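Side-chain contacts in major extracellular endoglucanase (Xanthomonas campestris pv. campestris, PDB 4TUF), which cleaves internal beta-1,4-glucosidic linkages in cellulose, lichenin and cereal beta-glucans, the chain here being its glycosyl hydrolase family 5 catalytic domain: residues A97-A101 with R102-V106; Y127-A130 with Q131-A134. One frame throughout, in Å; residues are numbered along the deposited sequence.

Interaction 1. Residues A97-A101 with R102-V106; sequences AEFNA and RGMYV
Phe-99 and Met-104 meet where helix 88-102 ends and the chain turns toward strand 105-110. The phenylalanine ring hangs from CB with CG opposite the carbonyl carbon (chi1 -74°), and chi2 turns its CD1 edge to the methionine. Met-104 SD lies near the ring plane, 3.8 Å from Phe-99 CD1, an edge-on Met-aromatic contact; the bend at the last methionine torsion (chi3 58°) brings CE near CD1 and CE1 but lifts it clear of that plane. From the strand, Val-106 sends its CG2 branch to Phe-99 CB at 3.5 Å, the two side chains crossing at about a right angle. Val-57 of the neighbouring strand 56-61 touches both Phe-99 and Met-104.

The backbone turn is a Schellman motif, with Gly-103 at positive phi. Met-104 N reaches back to Phe-99 O at 2.8 Å, and inside that bond Gly-103 N makes a weak one to Asn-100 O at 3.2 Å. On the flank toward helix 42-51, Glu-98 and Arg-102 run side by side in the same direction. Glu-98 OE2 rests against the aliphatic part of the arginine, 3.6 Å from Arg-102 CD, while Arg-102 NE is hydrogen-bonded to Gln-50. With Glu-98 OE2 and Arg-102 NH1 4.3 Å apart, beyond a salt bridge, their attraction is probably modest, and the turn probably owes its shape mainly to backbone bonds and apolar contacts around Phe-99.

Interaction 2. Residues Y127-A130 with Q131-A134; sequences YTEA and QWLA. With 2HP (dihydrogenphosphate ion), chain G.
Thr-128 turns OG1 between its own backbone N and carbonyl carbon (chi1 73°), aiming it into the first turn of helix 129-143, while Gln-131 starts with CG opposite its carbonyl carbon (chi1 -65°) and runs out extended, bringing its amide back beside the Thr-128 backbone. Two reciprocal bonds result. Gln-131 N donates to Thr-128 OG1 at 3.0 Å, and Thr-128 N donates to Gln-131 OE1, also at 3.0 Å; this second bond is nearly straight at the hydrogen (168°), though the donor stands above the amide carbonyl plane.

Together they make a capping box, with Thr-128 as N-cap of the helix that links strands 105-110 and 149-153 in a beta-alpha-beta unit of the TIM barrel. The other branch of the glutamine amide faces a bound dihydrogenphosphate ion, Gln-131 NE2 donating to its O4 at 2.9 Å, so both ends of the amide are engaged and its rotation is fixed. Gln-131 CB sits over one face of the Tyr-127 ring, a CH-pi contact 4.2 Å from the centroid. Farther along that ring, Tyr-127 CE2 meets Trp-132 CB at 3.7 Å, and the tyrosine hydroxyl is hydrogen-bonded to Asp-135 and His-110. On another side of the helix Glu-129 and Leu-133 lie alongside each other, Glu-129 CG 3.9 Å from Leu-133 CD1, while the Glu-129 carboxylate is held by Trp-122 and Arg-179.

Overall arrangement
The two contacts lie in series along the chain, their centres 28 Å apart. Interaction 1 closes helix 88-102 and leads into strand 105-110; interaction 2 opens helix 129-143, the next helix after that strand. Interaction 1 is the more buried, with Glu-98, Phe-99, Met-104 and Val-106 all inside; its apolar side chains tuck against the barrel strands, and backbone atoms make its bonds across the turn. In interaction 2 only Tyr-127 and Trp-132 are buried, Thr-128 and Ala-130 being exposed, and side-chain caps and an anion-binding amide do the work. Trp-132 packs on His-110 and Trp-122, its side chain about 12 Å from that of Glu-157, the probable proton donor.

Interaction 1. Residues A97-A101 with R102-V106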
ATOM      1  N   ALA A  97     -17.016   4.835  -4.273  1.00 43.36           N
ATOM      2  CA  ALA A  97     -18.411   4.416  -4.209  1.00 42.25           C
ATOM      3  C   ALA A  97     -18.647   3.142  -5.020  1.00 41.27           C
ATOM      4  O   ALA A  97     -19.502   2.324  -4.672  1.00 38.82           O
ATOM      5  CB  ALA A  97     -19.329   5.540  -4.696  1.00 38.26           C
ATOM      6  N   GLU A  98     -17.886   2.980  -6.101  1.00 40.71           N
ATOM      7  CA  GLU A  98     -18.027   1.812  -6.969  1.00 43.53           C
ATOM      8  C   GLU A  98     -17.438   0.566  -6.320  1.00 44.88           C
ATOM      9  O   GLU A  98     -18.065  -0.495  -6.325  1.00 47.28           O
ATOM     10  CB  GLU A  98     -17.363   2.056  -8.325  1.00 41.91           C
ATOM     11  CG  GLU A  98     -17.323   0.824  -9.225  1.00 43.51           C
ATOM     12  CD  GLU A  98     -18.701   0.368  -9.671  1.00 51.52           C
ATOM     13  OE1 GLU A  98     -19.673   1.144  -9.520  1.00 46.44           O
ATOM     14  OE2 GLU A  98     -18.811  -0.770 -10.181  1.00 58.01           O
ATOM     15  N   PHE A  99     -16.230   0.697  -5.774  1.00 37.09           N
ATOM     16  CA  PHE A  99     -15.628  -0.367  -4.976  1.00 38.51           C
ATOM     17  C   PHE A  99     -16.571  -0.796  -3.859  1.00 43.13           C
ATOM     18  O   PHE A  99     -16.736  -1.985  -3.590  1.00 47.17           O
ATOM     19  CB  PHE A  99     -14.298   0.089  -4.373  1.00 36.31           C
ATOM     20  CG  PHE A  99     -13.172   0.160  -5.362  1.00 35.93           C
ATOM     21  CD1 PHE A  99     -12.912  -0.900  -6.218  1.00 34.41           C
ATOM     22  CD2 PHE A  99     -12.371   1.291  -5.441  1.00 33.93           C
ATOM     23  CE1 PHE A  99     -11.874  -0.833  -7.129  1.00 32.06           C
ATOM     24  CE2 PHE A  99     -11.331   1.363  -6.353  1.00 32.44           C
ATOM     25  CZ  PHE A  99     -11.082   0.301  -7.197  1.00 30.94           C
ATOM     26  N   ASN A 100     -17.190   0.189  -3.220  1.00 41.18           N
ATOM     27  CA  ASN A 100     -18.085  -0.059  -2.100  1.00 42.82           C
ATOM     28  C   ASN A 100     -19.321  -0.841  -2.516  1.00 44.68           C
ATOM     29  O   ASN A 100     -19.745  -1.756  -1.815  1.00 48.13           O
ATOM     30  CB  ASN A 100     -18.495   1.265  -1.453  1.00 44.99           C
ATOM     31  CG  ASN A 100     -19.377   1.073  -0.241  1.00 46.21           C
ATOM     32  OD1 ASN A 100     -18.896   0.731   0.842  1.00 47.15           O
ATOM     33  ND2 ASN A 100     -20.675   1.304  -0.412  1.00 40.55           N
ATOM     34  N   ALA A 101     -19.890  -0.478  -3.663  1.00 45.62           N
ATOM     35  CA  ALA A 101     -21.088  -1.140  -4.176  1.00 45.80           C
ATOM     36  C   ALA A 101     -20.800  -2.572  -4.617  1.00 43.73           C
ATOM     37  O   ALA A 101     -21.681  -3.426  -4.581  1.00 46.87           O
ATOM     38  CB  ALA A 101     -21.677  -0.347  -5.330  1.00 43.51           C
ATOM     39  N   ARG A 102     -19.563  -2.831  -5.028  1.00 43.96           N
ATOM     40  CA  ARG A 102     -19.173  -4.170  -5.456  1.00 47.67           C
ATOM     41  C   ARG A 102     -18.689  -5.036  -4.295  1.00 49.82           C
ATOM     42  O   ARG A 102     -18.484  -6.243  -4.453  1.00 49.51           O
ATOM     43  CB  ARG A 102     -18.088  -4.092  -6.527  1.00 44.43           C
ATOM     44  CG  ARG A 102     -18.548  -3.438  -7.808  1.00 48.66           C
ATOM     45  CD  ARG A 102     -17.749  -3.950  -8.976  1.00 57.55           C
ATOM     46  NE  ARG A 102     -18.005  -5.367  -9.205  1.00 63.52           N
ATOM     47  CZ  ARG A 102     -18.967  -5.827  -9.994  1.00 64.73           C
ATOM     48  NH1 ARG A 102     -19.761  -4.978 -10.630  1.00 64.12           N
ATOM     49  NH2 ARG A 102     -19.136  -7.133 -10.148  1.00 67.07           N
ATOM     50  N   GLY A 103     -18.506  -4.416  -3.132  1.00 44.98           N
ATOM     51  CA  GLY A 103     -18.093  -5.137  -1.944  1.00 40.59           C
ATOM     52  C   GLY A 103     -16.595  -5.345  -1.909  1.00 46.07           C
ATOM     53  O   GLY A 103     -16.111  -6.371  -1.436  1.00 51.77           O
ATOM     54  N   MET A 104     -15.860  -4.359  -2.412  1.00 37.17           N
ATOM     55  CA  MET A 104     -14.407  -4.421  -2.442  1.00 38.59           C
ATOM     56  C   MET A 104     -13.823  -3.493  -1.381  1.00 41.10           C
ATOM     57  O   MET A 104     -14.175  -2.315  -1.321  1.00 40.11           O
ATOM     58  CB  MET A 104     -13.882  -4.054  -3.839  1.00 35.77           C
ATOM     59  CG  MET A 104     -14.348  -5.008  -4.940  1.00 43.38           C
ATOM     60  SD  MET A 104     -13.777  -4.609  -6.607  1.00 51.25           S
ATOM     61  CE  MET A 104     -11.995  -4.646  -6.378  1.00 44.68           C
ATOM     62  N   TYR A 105     -12.936  -4.032  -0.544  1.00 40.89           N
ATOM     63  CA  TYR A 105     -12.314  -3.264   0.528  1.00 31.76           C
ATOM     64  C   TYR A 105     -11.339  -2.251  -0.050  1.00 38.66           C
ATOM     65  O   TYR A 105     -10.646  -2.536  -1.025  1.00 45.16           O
ATOM     66  CB  TYR A 105     -11.598  -4.190   1.516  1.00 31.87           C
ATOM     67  CG  TYR A 105     -12.515  -5.179   2.198  1.00 36.41           C
ATOM     68  CD1 TYR A 105     -13.327  -4.787   3.256  1.00 37.11           C
ATOM     69  CD2 TYR A 105     -12.574  -6.505   1.784  1.00 38.35           C
ATOM     70  CE1 TYR A 105     -14.173  -5.687   3.886  1.00 43.57           C
ATOM     71  CE2 TYR A 105     -13.422  -7.413   2.405  1.00 44.13           C
ATOM     72  CZ  TYR A 105     -14.218  -6.997   3.456  1.00 48.46           C
ATOM     73  OH  TYR A 105     -15.063  -7.890   4.078  1.00 52.37           O
ATOM     74  N   VAL A 106     -11.285  -1.067   0.551  1.00 31.01           N
ATOM     75  CA  VAL A 106     -10.402  -0.015   0.057  1.00 31.25           C
ATOM     76  C   VAL A 106      -9.489   0.536   1.155  1.00 33.88           C
ATOM     77  O   VAL A 106      -9.960   1.038   2.173  1.00 35.50           O
ATOM     78  CB  VAL A 106     -11.217   1.150  -0.554  1.00 31.93           C
ATOM     79  CG1 VAL A 106     -10.303   2.287  -0.973  1.00 27.04           C
ATOM     80  CG2 VAL A 106     -12.026   0.662  -1.731  1.00 30.31           C
TER

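Interaction 2. Residues Y127-A130 with Q131-A134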
ATOM      1  N   TYR A 127       5.213  21.360   2.200  1.00 37.30           N
ATOM      2  CA  TYR A 127       4.105  20.580   2.736  1.00 35.62           C
ATOM      3  C   TYR A 127       4.377  20.261   4.210  1.00 33.13           C
ATOM      4  O   TYR A 127       5.224  19.419   4.531  1.00 34.83           O
ATOM      5  CB  TYR A 127       3.915  19.306   1.908  1.00 27.93           C
ATOM      6  CG  TYR A 127       2.680  18.510   2.242  1.00 29.00           C
ATOM      7  CD1 TYR A 127       1.422  18.943   1.840  1.00 28.11           C
ATOM      8  CD2 TYR A 127       2.772  17.309   2.939  1.00 26.02           C
ATOM      9  CE1 TYR A 127       0.285  18.208   2.141  1.00 26.09           C
ATOM     10  CE2 TYR A 127       1.642  16.568   3.239  1.00 24.03           C
ATOM     11  CZ  TYR A 127       0.402  17.023   2.836  1.00 29.48           C
ATOM     12  OH  TYR A 127      -0.725  16.290   3.130  1.00 38.87           O
ATOM     13  N   THR A 128       3.680  20.955   5.104  1.00 31.63           N
ATOM     14  CA  THR A 128       3.966  20.862   6.538  1.00 32.64           C
ATOM     15  C   THR A 128       3.312  19.649   7.184  1.00 33.90           C
ATOM     16  O   THR A 128       2.413  19.046   6.608  1.00 43.10           O
ATOM     17  CB  THR A 128       3.481  22.104   7.280  1.00 23.58           C
ATOM     18  OG1 THR A 128       2.048  22.079   7.354  1.00 38.35           O
ATOM     19  CG2 THR A 128       3.932  23.361   6.564  1.00 25.43           C
ATOM     20  N   GLU A 129       3.745  19.305   8.393  1.00 31.72           N
ATOM     21  CA  GLU A 129       3.113  18.208   9.120  1.00 26.55           C
ATOM     22  C   GLU A 129       1.652  18.534   9.413  1.00 31.24           C
ATOM     23  O   GLU A 129       0.787  17.656   9.358  1.00 35.72           O
ATOM     24  CB  GLU A 129       3.861  17.906  10.416  1.00 26.42           C
ATOM     25  CG  GLU A 129       3.036  17.134  11.438  1.00 32.85           C
ATOM     26  CD  GLU A 129       3.820  16.782  12.685  1.00 40.54           C
ATOM     27  OE1 GLU A 129       5.022  16.453  12.560  1.00 37.08           O
ATOM     28  OE2 GLU A 129       3.232  16.839  13.787  1.00 45.37           O
ATOM     29  N   ALA A 130       1.377  19.801   9.713  1.00 27.22           N
ATOM     30  CA  ALA A 130       0.001  20.254   9.903  1.00 25.36           C
ATOM     31  C   ALA A 130      -0.872  19.954   8.676  1.00 31.34           C
ATOM     32  O   ALA A 130      -1.994  19.453   8.808  1.00 27.24           O
ATOM     33  CB  ALA A 130      -0.021  21.729  10.213  1.00 26.40           C
ATOM     34  N   GLN A 131      -0.357  20.259   7.484  1.00 34.00           N
ATOM     35  CA  GLN A 131      -1.079  19.955   6.251  1.00 29.38           C
ATOM     36  C   GLN A 131      -1.259  18.449   6.099  1.00 30.20           C
ATOM     37  O   GLN A 131      -2.319  17.983   5.687  1.00 33.81           O
ATOM     38  CB  GLN A 131      -0.353  20.519   5.028  1.00 26.79           C
ATOM     39  CG  GLN A 131      -0.286  22.026   4.976  1.00 27.62           C
ATOM     40  CD  GLN A 131       0.467  22.532   3.760  1.00 35.59           C
ATOM     41  OE1 GLN A 131       1.676  22.765   3.812  1.00 44.77           O
ATOM     42  NE2 GLN A 131      -0.246  22.702   2.657  1.00 39.04           N
ATOM     43  N   TRP A 132      -0.217  17.697   6.436  1.00 26.08           N
ATOM     44  CA  TRP A 132      -0.272  16.239   6.374  1.00 26.89           C
ATOM     45  C   TRP A 132      -1.400  15.693   7.239  1.00 29.69           C
ATOM     46  O   TRP A 132      -2.248  14.945   6.763  1.00 37.82           O
ATOM     47  CB  TRP A 132       1.063  15.629   6.805  1.00 28.15           C
ATOM     48  CG  TRP A 132       1.038  14.137   6.871  1.00 30.39           C
ATOM     49  CD1 TRP A 132       0.749  13.274   5.854  1.00 28.34           C
ATOM     50  CD2 TRP A 132       1.328  13.325   8.016  1.00 32.22           C
ATOM     51  NE1 TRP A 132       0.827  11.978   6.296  1.00 27.66           N
ATOM     52  CE2 TRP A 132       1.184  11.979   7.620  1.00 24.71           C
ATOM     53  CE3 TRP A 132       1.685  13.606   9.342  1.00 31.82           C
ATOM     54  CZ2 TRP A 132       1.393  10.917   8.494  1.00 20.91           C
ATOM     55  CZ3 TRP A 132       1.890  12.550  10.211  1.00 29.59           C
ATOM     56  CH2 TRP A 132       1.744  11.220   9.782  1.00 26.89           C
ATOM     57  N   LEU A 133      -1.414  16.076   8.510  1.00 35.73           N
ATOM     58  CA  LEU A 133      -2.471  15.639   9.413  1.00 31.66           C
ATOM     59  C   LEU A 133      -3.844  16.104   8.936  1.00 36.68           C
ATOM     60  O   LEU A 133      -4.815  15.344   8.993  1.00 41.70           O
ATOM     61  CB  LEU A 133      -2.210  16.150  10.824  1.00 26.45           C
ATOM     62  CG  LEU A 133      -0.926  15.644  11.475  1.00 30.73           C
ATOM     63  CD1 LEU A 133      -0.613  16.439  12.727  1.00 23.35           C
ATOM     64  CD2 LEU A 133      -1.053  14.171  11.797  1.00 29.70           C
ATOM     65  N   ALA A 134      -3.930  17.344   8.459  1.00 30.25           N
ATOM     66  CA  ALA A 134      -5.218  17.874   8.018  1.00 34.99           C
ATOM     67  C   ALA A 134      -5.752  17.066   6.840  1.00 34.89           C
ATOM     68  O   ALA A 134      -6.951  16.815   6.735  1.00 42.56           O
ATOM     69  CB  ALA A 134      -5.102  19.341   7.654  1.00 35.35           C
TER
HETATM   70  P   2HP G 403      -3.844  21.373   2.323  1.00 77.62           P
HETATM   71  O1  2HP G 403      -4.802  20.830   3.359  1.00 72.36           O
HETATM   72  O2  2HP G 403      -2.807  20.323   1.992  1.00 76.11           O
HETATM   73  O3  2HP G 403      -4.596  21.714   1.057  1.00 83.40           O
HETATM   74  O4  2HP G 403      -3.178  22.623   2.862  1.00 71.39           O